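Local coordinates for protein ABC transporter (Caldanaerobius, PDB 4G68) that probably captures xylan-derived oligosaccharides outside the cell and hands them to an ABC transporter for uptake, at residues F43-T48 and T54-I59. Numbering follows the deposited sequence.
Sequences FWNLFT and TKVKEI
Val-56 meets Asn-45 and Phe-47 where strand 40-45 runs over into helix 52-66, the first strand-to-helix passage of a beta-alpha-beta unit completed by the parallel strand 71-76, as in other periplasmic-binding-protein folds. The contact is small, burying 116 Å² summed over both segments, and its packed part rests on the two branches of one valine. CG1, anti to the backbone N (chi1 175°), lies 4.0 Å from ND2 of Asn-45, the two side chains approaching from opposite directions. CG2 reaches the loop instead, 4.0 Å from CB of Phe-47, and meets that residue's ring obliquely. Leu-346 and Met-349 of helix 332-353 also pack on the buried Val-56. Leu-46 CD1 sits over one face of the Phe-47 ring, 4.3 Å above its plane. On the solvent side, Thr-54 and Glu-58 are exposed and make no contact with 43-48. No hydrogen bond joins the segments; the polar ends of Asn-45 are engaged separately, ND2 by Glu-74 OE1 on strand 71-76 and OD1 by the backbone N of Phe-47, two residues on, in an Asx turn. With an alanine at Asn-45, Phe-47 N and Glu-74 OE1 would both lose this amide, and the turn is likely to be held less firmly. Phe-47 N donates to Asn-45 OD1 over 3.1 Å, with an N-H...O angle of 149°, in the carbonyl plane and on a lone pair.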
ATOM      1  N   PHE C  43       9.860  16.776 -10.350  1.00 27.31           N
ATOM      2  CA  PHE C  43       9.393  15.413 -10.065  1.00 27.83           C
ATOM      3  C   PHE C  43       9.049  15.361  -8.587  1.00 25.44           C
ATOM      4  O   PHE C  43       9.910  15.683  -7.763  1.00 27.78           O
ATOM      5  CB  PHE C  43      10.519  14.428 -10.384  1.00 26.48           C
ATOM      6  CG  PHE C  43      10.280  13.022  -9.895  1.00 26.57           C
ATOM      7  CD1 PHE C  43       9.066  12.352 -10.151  1.00 27.54           C
ATOM      8  CD2 PHE C  43      11.298  12.349  -9.181  1.00 26.98           C
ATOM      9  CE1 PHE C  43       8.866  11.062  -9.702  1.00 25.79           C
ATOM     10  CE2 PHE C  43      11.090  11.051  -8.735  1.00 26.42           C
ATOM     11  CZ  PHE C  43       9.883  10.408  -9.012  1.00 25.32           C
ATOM     12  N   TRP C  44       7.789  15.044  -8.256  1.00 23.21           N
ATOM     13  CA  TRP C  44       7.419  14.865  -6.856  1.00 24.42           C
ATOM     14  C   TRP C  44       7.235  13.401  -6.508  1.00 24.65           C
ATOM     15  O   TRP C  44       6.679  12.646  -7.302  1.00 22.67           O
ATOM     16  CB  TRP C  44       6.124  15.592  -6.504  1.00 27.45           C
ATOM     17  CG  TRP C  44       6.155  17.117  -6.688  1.00 29.51           C
ATOM     18  CD1 TRP C  44       7.225  17.932  -7.064  1.00 29.43           C
ATOM     19  CD2 TRP C  44       5.023  18.042  -6.489  1.00 30.21           C
ATOM     20  NE1 TRP C  44       6.841  19.271  -7.128  1.00 28.52           N
ATOM     21  CE2 TRP C  44       5.541  19.403  -6.777  1.00 30.33           C
ATOM     22  CE3 TRP C  44       3.690  17.883  -6.117  1.00 29.21           C
ATOM     23  CZ2 TRP C  44       4.729  20.523  -6.719  1.00 30.77           C
ATOM     24  CZ3 TRP C  44       2.877  19.032  -6.056  1.00 32.42           C
ATOM     25  CH2 TRP C  44       3.390  20.321  -6.349  1.00 32.13           C
ATOM     26  N   ASN C  45       7.675  13.012  -5.305  1.00 23.73           N
ATOM     27  CA  ASN C  45       7.454  11.643  -4.778  1.00 26.25           C
ATOM     28  C   ASN C  45       7.383  11.649  -3.243  1.00 25.95           C
ATOM     29  O   ASN C  45       7.580  12.711  -2.609  1.00 24.86           O
ATOM     30  CB  ASN C  45       8.513  10.656  -5.313  1.00 27.34           C
ATOM     31  CG  ASN C  45       9.906  10.976  -4.810  1.00 23.01           C
ATOM     32  OD1 ASN C  45      10.266  10.607  -3.682  1.00 25.93           O
ATOM     33  ND2 ASN C  45      10.684  11.687  -5.620  1.00 26.72           N
ATOM     34  N   LEU C  46       7.088  10.486  -2.655  1.00 25.38           N
ATOM     35  CA  LEU C  46       6.890  10.400  -1.203  1.00 26.19           C
ATOM     36  C   LEU C  46       7.949   9.553  -0.467  1.00 27.65           C
ATOM     37  O   LEU C  46       7.781   9.243   0.740  1.00 24.33           O
ATOM     38  CB  LEU C  46       5.488   9.913  -0.858  1.00 25.20           C
ATOM     39  CG  LEU C  46       5.047   8.520  -1.322  1.00 27.28           C
ATOM     40  CD1 LEU C  46       6.072   7.417  -1.060  1.00 26.77           C
ATOM     41  CD2 LEU C  46       3.716   8.137  -0.679  1.00 26.07           C
ATOM     42  N   PHE C  47       9.039   9.204  -1.171  1.00 28.29           N
ATOM     43  CA  PHE C  47      10.128   8.391  -0.574  1.00 29.17           C
ATOM     44  C   PHE C  47      11.032   9.111   0.444  1.00 31.57           C
ATOM     45  O   PHE C  47      12.198   9.474   0.173  1.00 29.07           O
ATOM     46  CB  PHE C  47      10.948   7.692  -1.653  1.00 30.99           C
ATOM     47  CG  PHE C  47      10.187   6.630  -2.377  1.00 30.49           C
ATOM     48  CD1 PHE C  47       9.931   5.397  -1.783  1.00 31.70           C
ATOM     49  CD2 PHE C  47       9.712   6.863  -3.665  1.00 31.81           C
ATOM     50  CE1 PHE C  47       9.217   4.418  -2.476  1.00 32.34           C
ATOM     51  CE2 PHE C  47       8.982   5.899  -4.345  1.00 32.19           C
ATOM     52  CZ  PHE C  47       8.743   4.664  -3.751  1.00 29.88           C
ATOM     53  N   THR C  48      10.493   9.244   1.648  1.00 31.48           N
ATOM     54  CA  THR C  48      11.070  10.113   2.671  1.00 34.59           C
ATOM     55  C   THR C  48      12.058   9.415   3.609  1.00 39.69           C
ATOM     56  O   THR C  48      13.018  10.032   4.083  1.00 41.22           O
ATOM     57  CB  THR C  48       9.940  10.760   3.476  1.00 32.54           C
ATOM     58  OG1 THR C  48      10.487  11.496   4.558  1.00 37.65           O
ATOM     59  CG2 THR C  48       8.967   9.724   4.007  1.00 29.00           C
ATOM     60  N   THR C  54      17.868   8.402  -0.015  1.00 31.06           N
ATOM     61  CA  THR C  54      19.258   8.428  -0.542  1.00 31.81           C
ATOM     62  C   THR C  54      19.317   7.753  -1.909  1.00 31.28           C
ATOM     63  O   THR C  54      19.951   8.261  -2.841  1.00 30.56           O
ATOM     64  CB  THR C  54      20.246   7.702   0.424  1.00 30.79           C
ATOM     65  OG1 THR C  54      20.274   8.378   1.699  1.00 32.18           O
ATOM     66  CG2 THR C  54      21.685   7.610  -0.151  1.00 31.83           C
ATOM     67  N   LYS C  55      18.649   6.602  -2.024  1.00 31.93           N
ATOM     68  CA  LYS C  55      18.590   5.901  -3.311  1.00 33.42           C
ATOM     69  C   LYS C  55      17.940   6.675  -4.465  1.00 32.26           C
ATOM     70  O   LYS C  55      18.422   6.620  -5.627  1.00 29.32           O
ATOM     71  CB  LYS C  55      17.934   4.535  -3.124  1.00 36.54           C
ATOM     72  CG  LYS C  55      18.724   3.683  -2.146  1.00 40.80           C
ATOM     73  CD  LYS C  55      19.997   3.179  -2.783  1.00 44.25           C
ATOM     74  CE  LYS C  55      19.668   1.924  -3.535  1.00 48.29           C
ATOM     75  NZ  LYS C  55      20.853   1.535  -4.322  1.00 47.67           N
ATOM     76  N   VAL C  56      16.865   7.385  -4.134  1.00 28.06           N
ATOM     77  CA  VAL C  56      16.099   8.106  -5.145  1.00 30.70           C
ATOM     78  C   VAL C  56      16.924   9.289  -5.630  1.00 32.16           C
ATOM     79  O   VAL C  56      17.008   9.531  -6.849  1.00 29.33           O
ATOM     80  CB  VAL C  56      14.715   8.561  -4.614  1.00 28.13           C
ATOM     81  CG1 VAL C  56      13.978   9.420  -5.649  1.00 24.68           C
ATOM     82  CG2 VAL C  56      13.884   7.329  -4.331  1.00 27.33           C
ATOM     83  N   LYS C  57      17.574   9.966  -4.683  1.00 33.20           N
ATOM     84  CA  LYS C  57      18.496  11.065  -5.022  1.00 38.33           C
ATOM     85  C   LYS C  57      19.568  10.618  -6.010  1.00 39.85           C
ATOM     86  O   LYS C  57      19.887  11.353  -6.974  1.00 45.53           O
ATOM     87  CB  LYS C  57      19.155  11.678  -3.769  1.00 42.43           C
ATOM     88  CG  LYS C  57      19.933  12.964  -4.063  1.00 43.36           C
ATOM     89  CD  LYS C  57      18.975  14.041  -4.558  1.00 47.70           C
ATOM     90  CE  LYS C  57      19.630  15.166  -5.349  1.00 49.22           C
ATOM     91  NZ  LYS C  57      21.005  15.557  -4.908  1.00 53.06           N
ATOM     92  N   GLU C  58      20.123   9.423  -5.755  1.00 36.54           N
ATOM     93  CA  GLU C  58      21.172   8.831  -6.576  1.00 37.29           C
ATOM     94  C   GLU C  58      20.661   8.572  -7.999  1.00 36.44           C
ATOM     95  O   GLU C  58      21.313   8.931  -8.964  1.00 37.03           O
ATOM     96  CB  GLU C  58      21.687   7.524  -5.950  1.00 39.53           C
ATOM     97  CG  GLU C  58      22.388   7.722  -4.597  1.00 41.37           C
ATOM     98  CD  GLU C  58      22.900   6.423  -3.972  1.00 46.03           C
ATOM     99  OE1 GLU C  58      22.480   5.313  -4.382  1.00 47.60           O
ATOM    100  OE2 GLU C  58      23.738   6.507  -3.055  1.00 47.73           O
ATOM    101  N   ILE C  59      19.504   7.931  -8.107  1.00 31.02           N
ATOM    102  CA  ILE C  59      18.836   7.726  -9.371  1.00 34.04           C
ATOM    103  C   ILE C  59      18.689   9.040 -10.141  1.00 33.94           C
ATOM    104  O   ILE C  59      19.070   9.097 -11.310  1.00 40.07           O
ATOM    105  CB  ILE C  59      17.436   7.090  -9.210  1.00 32.50           C
ATOM    106  CG1 ILE C  59      17.543   5.664  -8.675  1.00 30.57           C
ATOM    107  CG2 ILE C  59      16.746   7.059 -10.564  1.00 31.78           C
ATOM    108  CD1 ILE C  59      16.239   5.105  -8.145  1.00 33.06           C
TER